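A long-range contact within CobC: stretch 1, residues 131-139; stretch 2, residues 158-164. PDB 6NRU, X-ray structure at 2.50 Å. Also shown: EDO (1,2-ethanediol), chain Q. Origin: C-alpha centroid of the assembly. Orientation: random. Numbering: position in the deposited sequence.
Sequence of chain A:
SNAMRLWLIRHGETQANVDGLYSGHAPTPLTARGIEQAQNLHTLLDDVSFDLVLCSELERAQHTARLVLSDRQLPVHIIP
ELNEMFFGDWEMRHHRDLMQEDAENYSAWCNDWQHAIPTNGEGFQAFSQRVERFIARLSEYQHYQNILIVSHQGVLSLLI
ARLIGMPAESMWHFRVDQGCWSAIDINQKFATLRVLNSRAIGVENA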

# COMPACT_ATOMS: atom_id res chain seq x y z
N VAL A 131 3.34 -7.79 -6.98
CA VAL A 131 3.37 -8.04 -5.55
C VAL A 131 3.95 -9.42 -5.26
O VAL A 131 4.67 -9.62 -4.27
N GLU A 132 3.64 -10.40 -6.11
CA GLU A 132 4.23 -11.73 -5.95
C GLU A 132 5.75 -11.68 -6.07
O GLU A 132 6.45 -12.37 -5.33
N ARG A 133 6.27 -10.87 -7.00
CA ARG A 133 7.72 -10.74 -7.12
C ARG A 133 8.31 -10.09 -5.88
O ARG A 133 9.40 -10.46 -5.44
N PHE A 134 7.61 -9.11 -5.31
CA PHE A 134 8.08 -8.50 -4.08
C PHE A 134 8.12 -9.51 -2.95
O PHE A 134 9.06 -9.53 -2.15
N ILE A 135 7.10 -10.37 -2.87
CA ILE A 135 7.08 -11.42 -1.85
C ILE A 135 8.27 -12.36 -2.03
O ILE A 135 8.95 -12.72 -1.06
N ALA A 136 8.55 -12.75 -3.28
CA ALA A 136 9.69 -13.64 -3.54
C ALA A 136 11.02 -12.98 -3.24
O ALA A 136 12.03 -13.68 -3.08
N ARG A 137 11.06 -11.65 -3.15
CA ARG A 137 12.27 -10.90 -2.85
C ARG A 137 12.55 -10.76 -1.36
O ARG A 137 13.60 -10.23 -0.99
N LEU A 138 11.63 -11.20 -0.50
CA LEU A 138 11.79 -10.96 0.93
C LEU A 138 12.97 -11.73 1.50
O LEU A 138 13.57 -11.28 2.49
N SER A 139 13.32 -12.87 0.91
CA SER A 139 14.49 -13.62 1.35
C SER A 139 15.75 -12.78 1.24
O SER A 139 16.71 -13.00 1.99
N LEU A 158 -3.33 -6.94 -0.59
CA LEU A 158 -2.96 -8.14 -1.33
C LEU A 158 -1.71 -8.78 -0.77
O LEU A 158 -1.56 -10.01 -0.83
N LEU A 159 -0.80 -7.98 -0.21
CA LEU A 159 0.38 -8.55 0.44
C LEU A 159 -0.03 -9.43 1.61
O LEU A 159 0.46 -10.56 1.75
N ILE A 160 -0.94 -8.93 2.45
CA ILE A 160 -1.43 -9.73 3.57
C ILE A 160 -2.04 -11.03 3.06
O ILE A 160 -1.71 -12.12 3.54
N ALA A 161 -2.93 -10.93 2.07
CA ALA A 161 -3.66 -12.11 1.59
C ALA A 161 -2.72 -13.16 1.03
O ALA A 161 -2.87 -14.36 1.32
N ARG A 162 -1.74 -12.75 0.22
CA ARG A 162 -0.85 -13.74 -0.39
C ARG A 162 0.12 -14.34 0.63
O ARG A 162 0.48 -15.52 0.51
N LEU A 163 0.54 -13.55 1.62
CA LEU A 163 1.49 -14.05 2.60
C LEU A 163 0.90 -15.18 3.44
O LEU A 163 1.60 -16.15 3.77
N ILE A 164 -0.38 -15.08 3.80
CA ILE A 164 -0.99 -16.10 4.64
C ILE A 164 -1.60 -17.19 3.76
O ILE A 164 -2.33 -18.06 4.25

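Two helical segments cross at 60°, their axes 10.3 Å apart at closest approach, a spacing filled largely by aliphatic side chains. L159 has the largest covered area, 65 Å², and meets V131, F134 and I135. Its CA-to-CB bond points sideways, but chi1 t and chi2 p bring CD1 across to the first helix, 3.6 Å from I135 CG1 and 3.9 Å from F134 CD2. F134, t at chi1 and pointing toward the second helix, is buried and offers its ring edge to L159. V131, also t, is short and branched at CB, which suits the close backbone approach here: its CG1 lies 4.2 Å from L159 CA, and its CB 4.2 Å from L158 CD2.

I135 points toward the second helix. With chi1 m and chi2 t its longer branch is extended, placing CD1 3.5 Å from R162 CB; L163 CD2 lies beside both branches, closest to CG2 at 4.1 Å. L163 (m, t) starts sideways, and its CD2 also meets CD1 of L138 (m, t), which points toward the second helix, at 4.2 Å.

At the margin, R162 folds through three successive m torsions, its CB packing against I135 CD1. E132, m at chi1 and chi2, brings OE2 to 3.6 Å from R162 NE. This salt bridge is purely electrostatic, since the oxygen lies well out of the guanidinium plane. R162 NH1 donates to O1 of a bound 1,2-ethanediol (EDO) at 3.1 Å, a diol probably from the crystallisation liquor, and also bonds elsewhere in the structure.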

# COMPACT_ATOMS: atom_id res chain seq x y z
CB VAL A 131 1.97 -7.86 -4.95
CG1 VAL A 131 1.92 -8.32 -3.50
CG2 VAL A 131 1.53 -6.41 -5.07
CB GLU A 132 3.63 -12.68 -6.99
CG GLU A 132 2.34 -13.33 -6.53
CD GLU A 132 2.58 -14.51 -5.61
OE1 GLU A 132 2.80 -15.63 -6.12
OE2 GLU A 132 2.56 -14.32 -4.38
CB ARG A 133 8.07 -9.94 -8.37
CG ARG A 133 7.62 -10.58 -9.67
CD ARG A 133 8.64 -10.40 -10.78
NE ARG A 133 8.33 -11.24 -11.93
CZ ARG A 133 8.96 -12.38 -12.21
NH1 ARG A 133 9.93 -12.81 -11.42
NH2 ARG A 133 8.62 -13.08 -13.28
CB PHE A 134 7.19 -7.32 -3.70
CG PHE A 134 7.52 -6.71 -2.38
CD1 PHE A 134 8.61 -5.85 -2.25
CD2 PHE A 134 6.77 -7.00 -1.25
CE1 PHE A 134 8.93 -5.29 -1.03
CE2 PHE A 134 7.08 -6.44 -0.03
CZ PHE A 134 8.16 -5.59 0.08
CB ILE A 135 5.75 -12.19 -1.90
CG1 ILE A 135 4.61 -11.30 -1.40
CG2 ILE A 135 5.82 -13.46 -1.07
CD1 ILE A 135 3.26 -11.98 -1.43
CB ALA A 136 9.66 -14.10 -5.00
CB ARG A 137 12.20 -9.51 -3.48
CG ARG A 137 12.55 -9.46 -4.96
CD ARG A 137 12.94 -8.06 -5.36
NE ARG A 137 12.85 -7.85 -6.80
CZ ARG A 137 12.67 -6.66 -7.37
NH1 ARG A 137 12.57 -5.57 -6.61
NH2 ARG A 137 12.60 -6.55 -8.69
CB LEU A 138 10.50 -11.34 1.66
CG LEU A 138 9.31 -10.41 1.44
CD1 LEU A 138 8.08 -10.94 2.14
CD2 LEU A 138 9.63 -9.00 1.92
CB SER A 139 14.63 -14.90 0.53
OG SER A 139 14.58 -14.61 -0.86
CB LEU A 158 -2.77 -7.79 -2.81
CG LEU A 158 -2.36 -8.96 -3.71
CD1 LEU A 158 -3.38 -10.07 -3.61
CD2 LEU A 158 -2.20 -8.48 -5.14
CB LEU A 159 1.31 -7.43 0.91
CG LEU A 159 2.61 -7.89 1.57
CD1 LEU A 159 3.59 -8.39 0.53
CD2 LEU A 159 3.23 -6.76 2.37
CB ILE A 160 -2.45 -8.93 4.40
CG1 ILE A 160 -1.79 -7.70 5.02
CG2 ILE A 160 -3.05 -9.81 5.49
CD1 ILE A 160 -2.76 -6.78 5.72
CB ALA A 161 -4.70 -11.70 0.55
CB ARG A 162 -0.09 -13.11 -1.55
CG ARG A 162 -0.96 -12.71 -2.72
CD ARG A 162 -1.77 -13.88 -3.24
NE ARG A 162 -0.95 -14.88 -3.91
CZ ARG A 162 -0.81 -16.14 -3.50
NH1 ARG A 162 -1.43 -16.56 -2.41
NH2 ARG A 162 -0.03 -16.97 -4.18
CB LEU A 163 1.97 -12.91 3.51
CG LEU A 163 3.06 -12.01 2.94
CD1 LEU A 163 3.34 -10.85 3.89
CD2 LEU A 163 4.33 -12.80 2.66
CB ILE A 164 -2.04 -15.48 5.59
CG1 ILE A 164 -3.26 -14.98 4.84
CG2 ILE A 164 -1.43 -14.32 6.35
CD1 ILE A 164 -4.28 -14.32 5.75
C1 EDO Q . 0.44 -20.29 -2.13
O1 EDO Q . 0.45 -18.94 -1.63
C2 EDO Q . 0.37 -20.28 -3.65
O2 EDO Q . -0.95 -19.89 -4.07